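Local coordinates for protein putative esterase (Bacteroides intestinalis DSM 17393, PDB 5VOL) that probably cleaves ferulic acid esters of arabinoxylan, as a family 1 carbohydrate esterase with an alpha/beta-hydrolase fold, at residues S10-D15 / A27-L32; L47-G52 / M82-P87; W54-V59 / T86-G91. All blocks are in the same frame, centred on the assembly; numbering follows the deposited sequence.

From the N terminus, contact 1 comes first. It joins 10-15 to 27-32 and closes the hairpin of strands 11-19 and 24-32. The chain then enters strand 46-50, where contact 2 pairs 47-52 with 82-87. Contact 3 opens in the loop just after that strand, at 54-59, and ends on 86-91. Contact 1 is complete before the other two begin. Contacts 2 and 3 overlap rather than nest, and they share Thr86 and Pro87 at the end of strand 83-87. That strand ties all three together. It lies between strands 24-32 and 46-50 in one mixed sheet, and the loop it leads into meets 54-59.

Contact 1. Residues S10-D15 / A27-L32; sequences SKVVTD and AYTVFL
Tyr28 and Asp15 lie side by side, with their side chains pointing the same way. With CG between its backbone N and carbonyl carbon (chi1 66°), the Tyr28 ring stands beside Asp15, whose CA lies over one face, offset toward the rim. Asp15 CB comes to 3.3 Å from Tyr28 OH, which bonds to Tyr124 and Tyr119 outside the pair. On the same face of the sheet, Val13 CB packs on Val30 CG1 at 4.0 Å, and Val13 CG2 touches Leu32 CD1. The other face carries the threonines. Thr14 OG1 and Thr29 OG1 are both anti to their carbonyl carbons and share a hydrogen bond of 3.0 Å. Thr29 OG1 has a second partner in Asn57. Thr29 CG2 is pressed tightly against Val12 CG1, at 3.4 Å. At the far end, Ser10 CB is 3.4 Å from Phe31 CE1, while Ser10 OG bonds to Asp71 and Lys67. Paired backbone bonds join Lys11 with Leu32, Val13 with Val30 and Asp15 with Tyr28. The N-to-C directions of the two short segments differ by 160°. This is an antiparallel beta hairpin, placed at one margin of the mixed sheet of an alpha/beta-hydrolase fold.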
ATOM      1  N   SER C  10     -17.985 -16.540  10.222  1.00 31.45           N
ATOM      2  CA  SER C  10     -18.647 -16.013   9.046  1.00 26.16           C
ATOM      3  C   SER C  10     -18.798 -17.163   8.057  1.00 26.59           C
ATOM      4  O   SER C  10     -18.027 -18.129   8.085  1.00 26.39           O
ATOM      5  CB  SER C  10     -17.854 -14.861   8.434  1.00 22.97           C
ATOM      6  OG  SER C  10     -16.618 -15.323   7.924  1.00 23.57           O
ATOM      7  N   LYS C  11     -19.798 -17.056   7.194  1.00 25.27           N
ATOM      8  CA  LYS C  11     -20.197 -18.154   6.321  1.00 28.00           C
ATOM      9  C   LYS C  11     -20.529 -17.641   4.946  1.00 22.31           C
ATOM     10  O   LYS C  11     -21.070 -16.545   4.800  1.00 25.35           O
ATOM     11  CB  LYS C  11     -21.438 -18.883   6.867  1.00 31.86           C
ATOM     12  CG  LYS C  11     -21.162 -19.964   7.867  1.00 38.49           C
ATOM     13  CD  LYS C  11     -22.480 -20.566   8.358  1.00 45.73           C
ATOM     14  CE  LYS C  11     -23.456 -19.478   8.791  1.00 49.90           C
ATOM     15  NZ  LYS C  11     -24.575 -20.000   9.628  1.00 52.65           N
ATOM     16  N   VAL C  12     -20.236 -18.452   3.941  1.00 21.60           N
ATOM     17  CA  VAL C  12     -20.727 -18.187   2.600  1.00 24.86           C
ATOM     18  C   VAL C  12     -21.780 -19.244   2.291  1.00 25.40           C
ATOM     19  O   VAL C  12     -21.534 -20.435   2.435  1.00 25.40           O
ATOM     20  CB  VAL C  12     -19.610 -18.221   1.553  1.00 24.75           C
ATOM     21  CG1 VAL C  12     -20.205 -18.231   0.147  1.00 24.86           C
ATOM     22  CG2 VAL C  12     -18.704 -17.019   1.735  1.00 26.18           C
ATOM     23  N   VAL C  13     -22.963 -18.801   1.899  1.00 29.29           N
ATOM     24  CA  VAL C  13     -24.062 -19.726   1.645  1.00 26.50           C
ATOM     25  C   VAL C  13     -24.538 -19.537   0.213  1.00 24.64           C
ATOM     26  O   VAL C  13     -24.629 -18.409  -0.265  1.00 24.57           O
ATOM     27  CB  VAL C  13     -25.222 -19.506   2.640  1.00 28.66           C
ATOM     28  CG1 VAL C  13     -26.474 -20.263   2.190  1.00 37.60           C
ATOM     29  CG2 VAL C  13     -24.811 -19.957   4.029  1.00 28.69           C
ATOM     30  N   THR C  14     -24.814 -20.642  -0.478  1.00 27.80           N
ATOM     31  CA  THR C  14     -25.382 -20.566  -1.820  1.00 29.06           C
ATOM     32  C   THR C  14     -26.799 -21.154  -1.812  1.00 30.66           C
ATOM     33  O   THR C  14     -27.012 -22.264  -1.337  1.00 31.32           O
ATOM     34  CB  THR C  14     -24.498 -21.296  -2.847  1.00 30.30           C
ATOM     35  OG1 THR C  14     -23.299 -20.535  -3.067  1.00 36.36           O
ATOM     36  CG2 THR C  14     -25.227 -21.459  -4.180  1.00 26.66           C
ATOM     37  N   ASP C  15     -27.764 -20.396  -2.317  1.00 29.16           N
ATOM     38  CA  ASP C  15     -29.141 -20.868  -2.368  1.00 29.51           C
ATOM     39  C   ASP C  15     -29.788 -20.407  -3.672  1.00 31.46           C
ATOM     40  O   ASP C  15     -29.112 -19.844  -4.548  1.00 26.48           O
ATOM     41  CB  ASP C  15     -29.923 -20.356  -1.150  1.00 31.31           C
ATOM     42  CG  ASP C  15     -31.028 -21.313  -0.713  1.00 36.34           C
ATOM     43  OD1 ASP C  15     -31.528 -22.088  -1.554  1.00 35.80           O
ATOM     44  OD2 ASP C  15     -31.385 -21.290   0.481  1.00 41.15           O
ATOM     45  N   ALA C  27     -29.998 -18.618  -8.768  1.00 26.90           N
ATOM     46  CA  ALA C  27     -29.060 -18.908  -7.700  1.00 27.52           C
ATOM     47  C   ALA C  27     -28.436 -17.608  -7.186  1.00 23.65           C
ATOM     48  O   ALA C  27     -28.349 -16.608  -7.900  1.00 23.19           O
ATOM     49  CB  ALA C  27     -27.977 -19.868  -8.174  1.00 22.82           C
ATOM     50  N   TYR C  28     -27.997 -17.637  -5.941  1.00 24.54           N
ATOM     51  CA  TYR C  28     -27.272 -16.510  -5.371  1.00 22.28           C
ATOM     52  C   TYR C  28     -26.316 -17.031  -4.315  1.00 27.37           C
ATOM     53  O   TYR C  28     -26.490 -18.134  -3.798  1.00 24.34           O
ATOM     54  CB  TYR C  28     -28.236 -15.486  -4.771  1.00 22.34           C
ATOM     55  CG  TYR C  28     -28.997 -16.007  -3.569  1.00 28.10           C
ATOM     56  CD1 TYR C  28     -30.235 -16.620  -3.717  1.00 27.34           C
ATOM     57  CD2 TYR C  28     -28.487 -15.870  -2.280  1.00 26.53           C
ATOM     58  CE1 TYR C  28     -30.936 -17.100  -2.626  1.00 27.44           C
ATOM     59  CE2 TYR C  28     -29.183 -16.341  -1.187  1.00 25.53           C
ATOM     60  CZ  TYR C  28     -30.407 -16.953  -1.364  1.00 29.88           C
ATOM     61  OH  TYR C  28     -31.098 -17.422  -0.270  1.00 33.46           O
ATOM     62  N   THR C  29     -25.299 -16.231  -4.007  1.00 24.45           N
ATOM     63  CA  THR C  29     -24.307 -16.591  -3.006  1.00 23.82           C
ATOM     64  C   THR C  29     -24.206 -15.429  -2.032  1.00 22.96           C
ATOM     65  O   THR C  29     -24.056 -14.281  -2.440  1.00 24.62           O
ATOM     66  CB  THR C  29     -22.926 -16.881  -3.644  1.00 23.92           C
ATOM     67  OG1 THR C  29     -23.055 -17.925  -4.615  1.00 24.93           O
ATOM     68  CG2 THR C  29     -21.902 -17.297  -2.590  1.00 24.92           C
ATOM     69  N   VAL C  30     -24.314 -15.713  -0.746  1.00 22.85           N
ATOM     70  CA  VAL C  30     -24.350 -14.631   0.227  1.00 21.76           C
ATOM     71  C   VAL C  30     -23.288 -14.860   1.293  1.00 23.94           C
ATOM     72  O   VAL C  30     -23.044 -16.001   1.702  1.00 24.35           O
ATOM     73  CB  VAL C  30     -25.751 -14.515   0.883  1.00 23.94           C
ATOM     74  CG1 VAL C  30     -26.170 -15.839   1.497  1.00 24.75           C
ATOM     75  CG2 VAL C  30     -25.769 -13.415   1.935  1.00 22.82           C
ATOM     76  N   PHE C  31     -22.631 -13.777   1.704  1.00 21.34           N
ATOM     77  CA  PHE C  31     -21.736 -13.811   2.858  1.00 21.67           C
ATOM     78  C   PHE C  31     -22.504 -13.447   4.130  1.00 21.36           C
ATOM     79  O   PHE C  31     -23.154 -12.418   4.172  1.00 21.00           O
ATOM     80  CB  PHE C  31     -20.562 -12.836   2.667  1.00 21.05           C
ATOM     81  CG  PHE C  31     -19.792 -12.552   3.936  1.00 21.26           C
ATOM     82  CD1 PHE C  31     -18.715 -13.351   4.308  1.00 22.08           C
ATOM     83  CD2 PHE C  31     -20.151 -11.492   4.762  1.00 22.53           C
ATOM     84  CE1 PHE C  31     -18.002 -13.091   5.483  1.00 22.82           C
ATOM     85  CE2 PHE C  31     -19.444 -11.221   5.944  1.00 23.10           C
ATOM     86  CZ  PHE C  31     -18.372 -12.024   6.303  1.00 23.54           C
ATOM     87  N   LEU C  32     -22.407 -14.282   5.159  1.00 21.12           N
ATOM     88  CA  LEU C  32     -23.052 -13.999   6.433  1.00 24.13           C
ATOM     89  C   LEU C  32     -22.007 -13.756   7.531  1.00 22.86           C
ATOM     90  O   LEU C  32     -21.160 -14.601   7.771  1.00 23.77           O
ATOM     91  CB  LEU C  32     -23.970 -15.151   6.837  1.00 23.79           C
ATOM     92  CG  LEU C  32     -25.036 -15.577   5.815  1.00 25.88           C
ATOM     93  CD1 LEU C  32     -25.714 -16.826   6.327  1.00 30.49           C
ATOM     94  CD2 LEU C  32     -26.030 -14.475   5.596  1.00 21.97           C
TER

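Contact 2. Residues L47-G52 / M82-P87; sequences LYLLHG and MIIVTP
Thr86 grips Leu49 across the contact by its side chain. Thr86 OG1 is anti to its own carbonyl carbon (chi1 -58°) and donates to Leu49 O at 2.6 Å, in the carbonyl plane. The methyl CG2 also lies close to Leu49 O, at 3.2 Å. Before this point the packing is tight. The strands run parallel, and Leu47 N bonds to Ile83 O, Val85 N to Leu47 O, and Leu49 N to Val85 O. Ile84 CG2 lies beside Leu49 CB at 3.9 Å, the two side chains pointing the same way. Leu47 CB meets Met82 SD, also at 3.9 Å.

Beyond Leu49 the backbones part, and the contact becomes looser. A water bridges them there: it accepts from His51 N at 3.0 Å and donates to Pro87 O at 2.9 Å. Leu50 CD2 still touches Pro87 CD, at 3.8 Å. Thr86 CG2 faces the edge of the His51 ring near its plane. This ring is held at both nitrogens. ND1 donates to Gly52 O at 2.7 Å, and NE2 accepts from Ala89 N, so its rotation is fixed. An alanine at Thr86 would probably leave Leu49 O without its hydroxyl partner and the His51 edge without its methyl neighbour.

The two strands form a beta-alpha-beta crossover, with helix 66-76 between them in the chain. Helices 66-76 and 254-271 cover the face of Leu47 and Ile84. Helix 108-123 covers the face of Tyr48 and Val85. Strand 133-138 flanks strand 46-50, and strand 24-32 flanks strand 83-87.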
ATOM      1  N   LEU C  47     -24.218  -5.052   1.044  1.00 18.09           N
ATOM      2  CA  LEU C  47     -23.539  -4.738  -0.197  1.00 20.76           C
ATOM      3  C   LEU C  47     -23.962  -5.751  -1.269  1.00 18.70           C
ATOM      4  O   LEU C  47     -23.756  -6.959  -1.107  1.00 19.12           O
ATOM      5  CB  LEU C  47     -22.008  -4.772  -0.021  1.00 20.47           C
ATOM      6  CG  LEU C  47     -21.194  -4.648  -1.315  1.00 18.05           C
ATOM      7  CD1 LEU C  47     -21.386  -3.273  -1.933  1.00 15.51           C
ATOM      8  CD2 LEU C  47     -19.697  -4.910  -1.050  1.00 17.25           C
ATOM      9  N   TYR C  48     -24.546  -5.260  -2.359  1.00 19.55           N
ATOM     10  CA  TYR C  48     -24.785  -6.106  -3.526  1.00 18.31           C
ATOM     11  C   TYR C  48     -23.512  -6.111  -4.363  1.00 18.35           C
ATOM     12  O   TYR C  48     -23.037  -5.074  -4.802  1.00 20.28           O
ATOM     13  CB  TYR C  48     -26.013  -5.616  -4.315  1.00 23.63           C
ATOM     14  CG  TYR C  48     -27.263  -5.799  -3.485  1.00 22.31           C
ATOM     15  CD1 TYR C  48     -27.930  -7.022  -3.470  1.00 23.85           C
ATOM     16  CD2 TYR C  48     -27.738  -4.777  -2.666  1.00 21.65           C
ATOM     17  CE1 TYR C  48     -29.051  -7.217  -2.676  1.00 25.70           C
ATOM     18  CE2 TYR C  48     -28.852  -4.963  -1.870  1.00 22.86           C
ATOM     19  CZ  TYR C  48     -29.509  -6.181  -1.886  1.00 26.85           C
ATOM     20  OH  TYR C  48     -30.614  -6.376  -1.089  1.00 27.07           O
ATOM     21  N   LEU C  49     -22.933  -7.284  -4.544  1.00 17.75           N
ATOM     22  CA  LEU C  49     -21.653  -7.384  -5.232  1.00 20.20           C
ATOM     23  C   LEU C  49     -21.798  -8.240  -6.503  1.00 17.47           C
ATOM     24  O   LEU C  49     -21.912  -9.459  -6.429  1.00 17.92           O
ATOM     25  CB  LEU C  49     -20.606  -7.976  -4.292  1.00 19.03           C
ATOM     26  CG  LEU C  49     -19.155  -8.116  -4.773  1.00 20.31           C
ATOM     27  CD1 LEU C  49     -18.576  -6.750  -5.115  1.00 18.16           C
ATOM     28  CD2 LEU C  49     -18.336  -8.759  -3.668  1.00 16.54           C
ATOM     29  N   LEU C  50     -21.743  -7.588  -7.655  1.00 18.05           N
ATOM     30  CA  LEU C  50     -22.147  -8.203  -8.925  1.00 20.93           C
ATOM     31  C   LEU C  50     -20.982  -8.775  -9.739  1.00 23.73           C
ATOM     32  O   LEU C  50     -19.889  -8.180  -9.790  1.00 20.49           O
ATOM     33  CB  LEU C  50     -22.904  -7.166  -9.770  1.00 18.50           C
ATOM     34  CG  LEU C  50     -24.040  -6.398  -9.086  1.00 21.21           C
ATOM     35  CD1 LEU C  50     -24.736  -5.454 -10.077  1.00 18.23           C
ATOM     36  CD2 LEU C  50     -25.073  -7.336  -8.428  1.00 19.56           C
ATOM     37  N   HIS C  51     -21.220  -9.922 -10.386  1.00 20.67           N
ATOM     38  CA  HIS C  51     -20.185 -10.569 -11.199  1.00 21.98           C
ATOM     39  C   HIS C  51     -20.163 -10.048 -12.629  1.00 21.82           C
ATOM     40  O   HIS C  51     -21.021  -9.259 -13.027  1.00 22.16           O
ATOM     41  CB  HIS C  51     -20.363 -12.092 -11.215  1.00 19.77           C
ATOM     42  CG  HIS C  51     -21.625 -12.551 -11.876  1.00 21.98           C
ATOM     43  ND1 HIS C  51     -21.834 -12.454 -13.238  1.00 21.65           N
ATOM     44  CD2 HIS C  51     -22.746 -13.119 -11.366  1.00 19.76           C
ATOM     45  CE1 HIS C  51     -23.029 -12.933 -13.534  1.00 23.75           C
ATOM     46  NE2 HIS C  51     -23.600 -13.353 -12.418  1.00 22.57           N
ATOM     47  N   GLY C  52     -19.171 -10.496 -13.396  1.00 20.90           N
ATOM     48  CA  GLY C  52     -18.990 -10.038 -14.761  1.00 20.55           C
ATOM     49  C   GLY C  52     -19.658 -10.956 -15.774  1.00 22.97           C
ATOM     50  O   GLY C  52     -20.234 -11.980 -15.407  1.00 21.45           O
ATOM     51  N   MET C  82     -21.414  -6.859   7.509  1.00 24.18           N
ATOM     52  CA  MET C  82     -22.436  -6.536   6.525  1.00 23.21           C
ATOM     53  C   MET C  82     -22.812  -7.797   5.765  1.00 24.19           C
ATOM     54  O   MET C  82     -22.010  -8.726   5.655  1.00 22.05           O
ATOM     55  CB  MET C  82     -21.947  -5.457   5.544  1.00 21.89           C
ATOM     56  CG  MET C  82     -20.891  -5.948   4.507  1.00 23.11           C
ATOM     57  SD  MET C  82     -20.220  -4.611   3.478  1.00 23.34           S
ATOM     58  CE  MET C  82     -18.827  -4.066   4.502  1.00 21.43           C
ATOM     59  N   ILE C  83     -24.040  -7.826   5.264  1.00 23.60           N
ATOM     60  CA  ILE C  83     -24.474  -8.872   4.338  1.00 21.83           C
ATOM     61  C   ILE C  83     -23.890  -8.548   2.964  1.00 19.27           C
ATOM     62  O   ILE C  83     -23.971  -7.402   2.503  1.00 21.00           O
ATOM     63  CB  ILE C  83     -26.032  -8.964   4.252  1.00 21.96           C
ATOM     64  CG1 ILE C  83     -26.649  -9.118   5.649  1.00 23.64           C
ATOM     65  CG2 ILE C  83     -26.464 -10.092   3.324  1.00 23.81           C
ATOM     66  CD1 ILE C  83     -26.237 -10.382   6.382  1.00 23.80           C
ATOM     67  N   ILE C  84     -23.276  -9.535   2.322  1.00 17.37           N
ATOM     68  CA  ILE C  84     -22.792  -9.342   0.968  1.00 20.85           C
ATOM     69  C   ILE C  84     -23.455 -10.397   0.072  1.00 22.51           C
ATOM     70  O   ILE C  84     -23.467 -11.585   0.401  1.00 22.24           O
ATOM     71  CB  ILE C  84     -21.255  -9.444   0.871  1.00 15.59           C
ATOM     72  CG1 ILE C  84     -20.589  -8.483   1.859  1.00 16.20           C
ATOM     73  CG2 ILE C  84     -20.773  -9.061  -0.534  1.00 16.30           C
ATOM     74  CD1 ILE C  84     -19.090  -8.688   1.932  1.00 15.31           C
ATOM     75  N   VAL C  85     -24.009  -9.975  -1.055  1.00 21.46           N
ATOM     76  CA  VAL C  85     -24.738 -10.947  -1.879  1.00 18.86           C
ATOM     77  C   VAL C  85     -24.498 -10.750  -3.368  1.00 20.42           C
ATOM     78  O   VAL C  85     -24.444  -9.623  -3.869  1.00 18.04           O
ATOM     79  CB  VAL C  85     -26.252 -10.884  -1.587  1.00 24.25           C
ATOM     80  CG1 VAL C  85     -26.771  -9.529  -1.933  1.00 27.34           C
ATOM     81  CG2 VAL C  85     -27.023 -11.976  -2.365  1.00 24.90           C
ATOM     82  N   THR C  86     -24.350 -11.877  -4.061  1.00 19.25           N
ATOM     83  CA  THR C  86     -24.122 -11.905  -5.496  1.00 20.39           C
ATOM     84  C   THR C  86     -25.206 -12.781  -6.134  1.00 20.87           C
ATOM     85  O   THR C  86     -25.239 -13.988  -5.886  1.00 19.65           O
ATOM     86  CB  THR C  86     -22.733 -12.477  -5.832  1.00 21.36           C
ATOM     87  OG1 THR C  86     -21.711 -11.697  -5.183  1.00 22.12           O
ATOM     88  CG2 THR C  86     -22.504 -12.494  -7.363  1.00 19.19           C
ATOM     89  N   PRO C  87     -26.119 -12.175  -6.909  1.00 20.33           N
ATOM     90  CA  PRO C  87     -27.129 -12.987  -7.609  1.00 21.55           C
ATOM     91  C   PRO C  87     -26.565 -13.558  -8.914  1.00 22.37           C
ATOM     92  O   PRO C  87     -25.624 -12.970  -9.457  1.00 21.99           O
ATOM     93  CB  PRO C  87     -28.250 -11.989  -7.882  1.00 19.46           C
ATOM     94  CG  PRO C  87     -27.528 -10.652  -8.067  1.00 20.37           C
ATOM     95  CD  PRO C  87     -26.272 -10.734  -7.183  1.00 18.46           C
TER
HETATM   96  O   HOH W   1     -24.081 -10.602  -9.971  1.00 18.64           O

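Contact 3. Residues W54-V59 / T86-G91; sequences WETNPV and TPNAGG. With IPA (isopropyl alcohol), chain T.
Asn57 CG lies between its backbone N and carbonyl carbon (chi1 49°), and Asn88 CG is anti to its backbone N (chi1 -173°). Asn57 OD1 is 3.3 Å from Asn88 CB, and the two side chains cross at a slant. The amide planes are turned 57° apart. The amide nitrogen of Asn57 is used by the hairpin.

Asn88 OD1 lies beside Thr56, 3.3 Å from its CB. It also accepts from Gly90 N at 3.2 Å, with the donor above the carbonyl plane. This closes an Asx turn. At the strand end, Asn57 CB sits 3.3 Å from Thr86 O, and Thr86 CG2 sits 3.4 Å from Asn57 O.

The lack of a side chain at Gly90 lets the backbones come close. Gly90 CA makes a CH...O contact with Glu55 O at 3.2 Å, where any CB on Gly90 would clash with that oxygen. Gly91 O receives a similar contact from Trp54 CA, at 3.4 Å. The Glu55 side chain turns away. Its carboxylate bonds to Gly52 N and Trp254 NE1. Glu55 OE2 also takes a weak bond of 3.2 Å from O2 of an isopropyl alcohol, probably from crystallisation.

Many of the side-chain polar groups thus bond within their own loop or to outside partners. Between the side chains, carbons meet oxygens, which suggests that close fit and weak CH...O contacts matter here.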
ATOM      1  N   TRP C  54     -20.162 -13.836 -18.539  1.00 27.84           N
ATOM      2  CA  TRP C  54     -19.702 -15.231 -18.566  1.00 27.17           C
ATOM      3  C   TRP C  54     -19.687 -15.894 -17.190  1.00 30.80           C
ATOM      4  O   TRP C  54     -19.698 -17.121 -17.090  1.00 31.66           O
ATOM      5  CB  TRP C  54     -18.295 -15.347 -19.152  1.00 29.15           C
ATOM      6  CG  TRP C  54     -18.130 -15.111 -20.615  1.00 38.07           C
ATOM      7  CD1 TRP C  54     -17.757 -13.940 -21.228  1.00 39.28           C
ATOM      8  CD2 TRP C  54     -18.250 -16.093 -21.664  1.00 37.28           C
ATOM      9  NE1 TRP C  54     -17.660 -14.133 -22.591  1.00 43.03           N
ATOM     10  CE2 TRP C  54     -17.957 -15.441 -22.882  1.00 39.84           C
ATOM     11  CE3 TRP C  54     -18.586 -17.452 -21.687  1.00 34.71           C
ATOM     12  CZ2 TRP C  54     -17.996 -16.107 -24.116  1.00 41.21           C
ATOM     13  CZ3 TRP C  54     -18.623 -18.110 -22.909  1.00 38.70           C
ATOM     14  CH2 TRP C  54     -18.330 -17.436 -24.106  1.00 39.37           C
ATOM     15  N   GLU C  55     -19.633 -15.088 -16.131  1.00 27.24           N
ATOM     16  CA  GLU C  55     -19.518 -15.602 -14.766  1.00 24.28           C
ATOM     17  C   GLU C  55     -20.878 -15.919 -14.143  1.00 25.14           C
ATOM     18  O   GLU C  55     -21.911 -15.517 -14.660  1.00 24.88           O
ATOM     19  CB  GLU C  55     -18.761 -14.581 -13.884  1.00 19.87           C
ATOM     20  CG  GLU C  55     -17.319 -14.370 -14.341  1.00 23.90           C
ATOM     21  CD  GLU C  55     -16.559 -13.311 -13.539  1.00 25.50           C
ATOM     22  OE1 GLU C  55     -17.190 -12.475 -12.847  1.00 25.16           O
ATOM     23  OE2 GLU C  55     -15.317 -13.317 -13.616  1.00 27.40           O
ATOM     24  N   THR C  56     -20.866 -16.644 -13.032  1.00 23.61           N
ATOM     25  CA  THR C  56     -22.068 -16.859 -12.249  1.00 22.81           C
ATOM     26  C   THR C  56     -21.827 -16.461 -10.783  1.00 26.04           C
ATOM     27  O   THR C  56     -20.728 -16.020 -10.420  1.00 23.31           O
ATOM     28  CB  THR C  56     -22.545 -18.329 -12.354  1.00 25.32           C
ATOM     29  OG1 THR C  56     -21.513 -19.213 -11.919  1.00 25.89           O
ATOM     30  CG2 THR C  56     -22.883 -18.672 -13.810  1.00 23.99           C
ATOM     31  N   ASN C  57     -22.849 -16.638  -9.949  1.00 23.37           N
ATOM     32  CA  ASN C  57     -22.874 -16.082  -8.589  1.00 22.70           C
ATOM     33  C   ASN C  57     -21.727 -16.465  -7.644  1.00 22.07           C
ATOM     34  O   ASN C  57     -21.387 -15.672  -6.775  1.00 26.36           O
ATOM     35  CB  ASN C  57     -24.210 -16.443  -7.910  1.00 20.64           C
ATOM     36  CG  ASN C  57     -24.553 -17.914  -8.045  1.00 24.93           C
ATOM     37  OD1 ASN C  57     -24.876 -18.389  -9.140  1.00 23.26           O
ATOM     38  ND2 ASN C  57     -24.475 -18.651  -6.938  1.00 21.42           N
ATOM     39  N   PRO C  58     -21.132 -17.668  -7.786  1.00 24.02           N
ATOM     40  CA  PRO C  58     -20.151 -18.078  -6.770  1.00 21.19           C
ATOM     41  C   PRO C  58     -18.752 -17.472  -6.918  1.00 25.22           C
ATOM     42  O   PRO C  58     -17.912 -17.736  -6.060  1.00 23.35           O
ATOM     43  CB  PRO C  58     -20.049 -19.600  -6.957  1.00 23.68           C
ATOM     44  CG  PRO C  58     -21.185 -19.978  -7.911  1.00 26.06           C
ATOM     45  CD  PRO C  58     -21.408 -18.754  -8.741  1.00 25.07           C
ATOM     46  N   VAL C  59     -18.500 -16.700  -7.969  1.00 21.13           N
ATOM     47  CA  VAL C  59     -17.131 -16.308  -8.281  1.00 20.03           C
ATOM     48  C   VAL C  59     -16.532 -15.348  -7.226  1.00 23.40           C
ATOM     49  O   VAL C  59     -15.349 -15.450  -6.908  1.00 23.68           O
ATOM     50  CB  VAL C  59     -17.039 -15.667  -9.684  1.00 23.01           C
ATOM     51  CG1 VAL C  59     -17.742 -14.327  -9.730  1.00 24.19           C
ATOM     52  CG2 VAL C  59     -15.585 -15.532 -10.109  1.00 24.69           C
ATOM     53  N   THR C  86     -24.350 -11.877  -4.061  1.00 19.25           N
ATOM     54  CA  THR C  86     -24.122 -11.905  -5.496  1.00 20.39           C
ATOM     55  C   THR C  86     -25.206 -12.781  -6.134  1.00 20.87           C
ATOM     56  O   THR C  86     -25.239 -13.988  -5.886  1.00 19.65           O
ATOM     57  CB  THR C  86     -22.733 -12.477  -5.832  1.00 21.36           C
ATOM     58  OG1 THR C  86     -21.711 -11.697  -5.183  1.00 22.12           O
ATOM     59  CG2 THR C  86     -22.504 -12.494  -7.363  1.00 19.19           C
ATOM     60  N   PRO C  87     -26.119 -12.175  -6.909  1.00 20.33           N
ATOM     61  CA  PRO C  87     -27.129 -12.987  -7.609  1.00 21.55           C
ATOM     62  C   PRO C  87     -26.565 -13.558  -8.914  1.00 22.37           C
ATOM     63  O   PRO C  87     -25.624 -12.970  -9.457  1.00 21.99           O
ATOM     64  CB  PRO C  87     -28.250 -11.989  -7.882  1.00 19.46           C
ATOM     65  CG  PRO C  87     -27.528 -10.652  -8.067  1.00 20.37           C
ATOM     66  CD  PRO C  87     -26.272 -10.734  -7.183  1.00 18.46           C
ATOM     67  N   ASN C  88     -27.115 -14.660  -9.428  1.00 22.11           N
ATOM     68  CA  ASN C  88     -26.667 -15.131 -10.737  1.00 22.18           C
ATOM     69  C   ASN C  88     -27.275 -14.270 -11.827  1.00 25.15           C
ATOM     70  O   ASN C  88     -28.501 -14.181 -11.949  1.00 26.24           O
ATOM     71  CB  ASN C  88     -27.029 -16.600 -10.980  1.00 22.36           C
ATOM     72  CG  ASN C  88     -26.409 -17.150 -12.274  1.00 27.30           C
ATOM     73  OD1 ASN C  88     -25.376 -16.664 -12.730  1.00 25.88           O
ATOM     74  ND2 ASN C  88     -27.044 -18.161 -12.865  1.00 27.00           N
ATOM     75  N   ALA C  89     -26.416 -13.643 -12.619  1.00 22.50           N
ATOM     76  CA  ALA C  89     -26.854 -12.830 -13.744  1.00 21.01           C
ATOM     77  C   ALA C  89     -26.090 -13.217 -14.995  1.00 22.61           C
ATOM     78  O   ALA C  89     -25.950 -12.414 -15.917  1.00 23.11           O
ATOM     79  CB  ALA C  89     -26.656 -11.348 -13.442  1.00 19.38           C
ATOM     80  N   GLY C  90     -25.563 -14.436 -15.020  1.00 22.88           N
ATOM     81  CA  GLY C  90     -24.694 -14.821 -16.121  1.00 22.90           C
ATOM     82  C   GLY C  90     -24.668 -16.286 -16.498  1.00 23.33           C
ATOM     83  O   GLY C  90     -25.675 -16.984 -16.404  1.00 25.44           O
ATOM     84  N   GLY C  91     -23.493 -16.739 -16.934  1.00 25.41           N
ATOM     85  CA  GLY C  91     -23.305 -18.054 -17.513  1.00 25.69           C
ATOM     86  C   GLY C  91     -22.797 -17.931 -18.943  1.00 28.45           C
ATOM     87  O   GLY C  91     -22.533 -16.824 -19.415  1.00 26.63           O
TER
HETATM   88  C1  IPA T 304     -15.262 -11.621 -18.333  1.00 41.97           C
HETATM   89  C2  IPA T 304     -14.545 -12.077 -17.063  1.00 48.27           C
HETATM   90  C3  IPA T 304     -13.024 -12.137 -17.234  1.00 48.42           C
HETATM   91  O2  IPA T 304     -14.904 -11.190 -16.013  1.00 44.97           O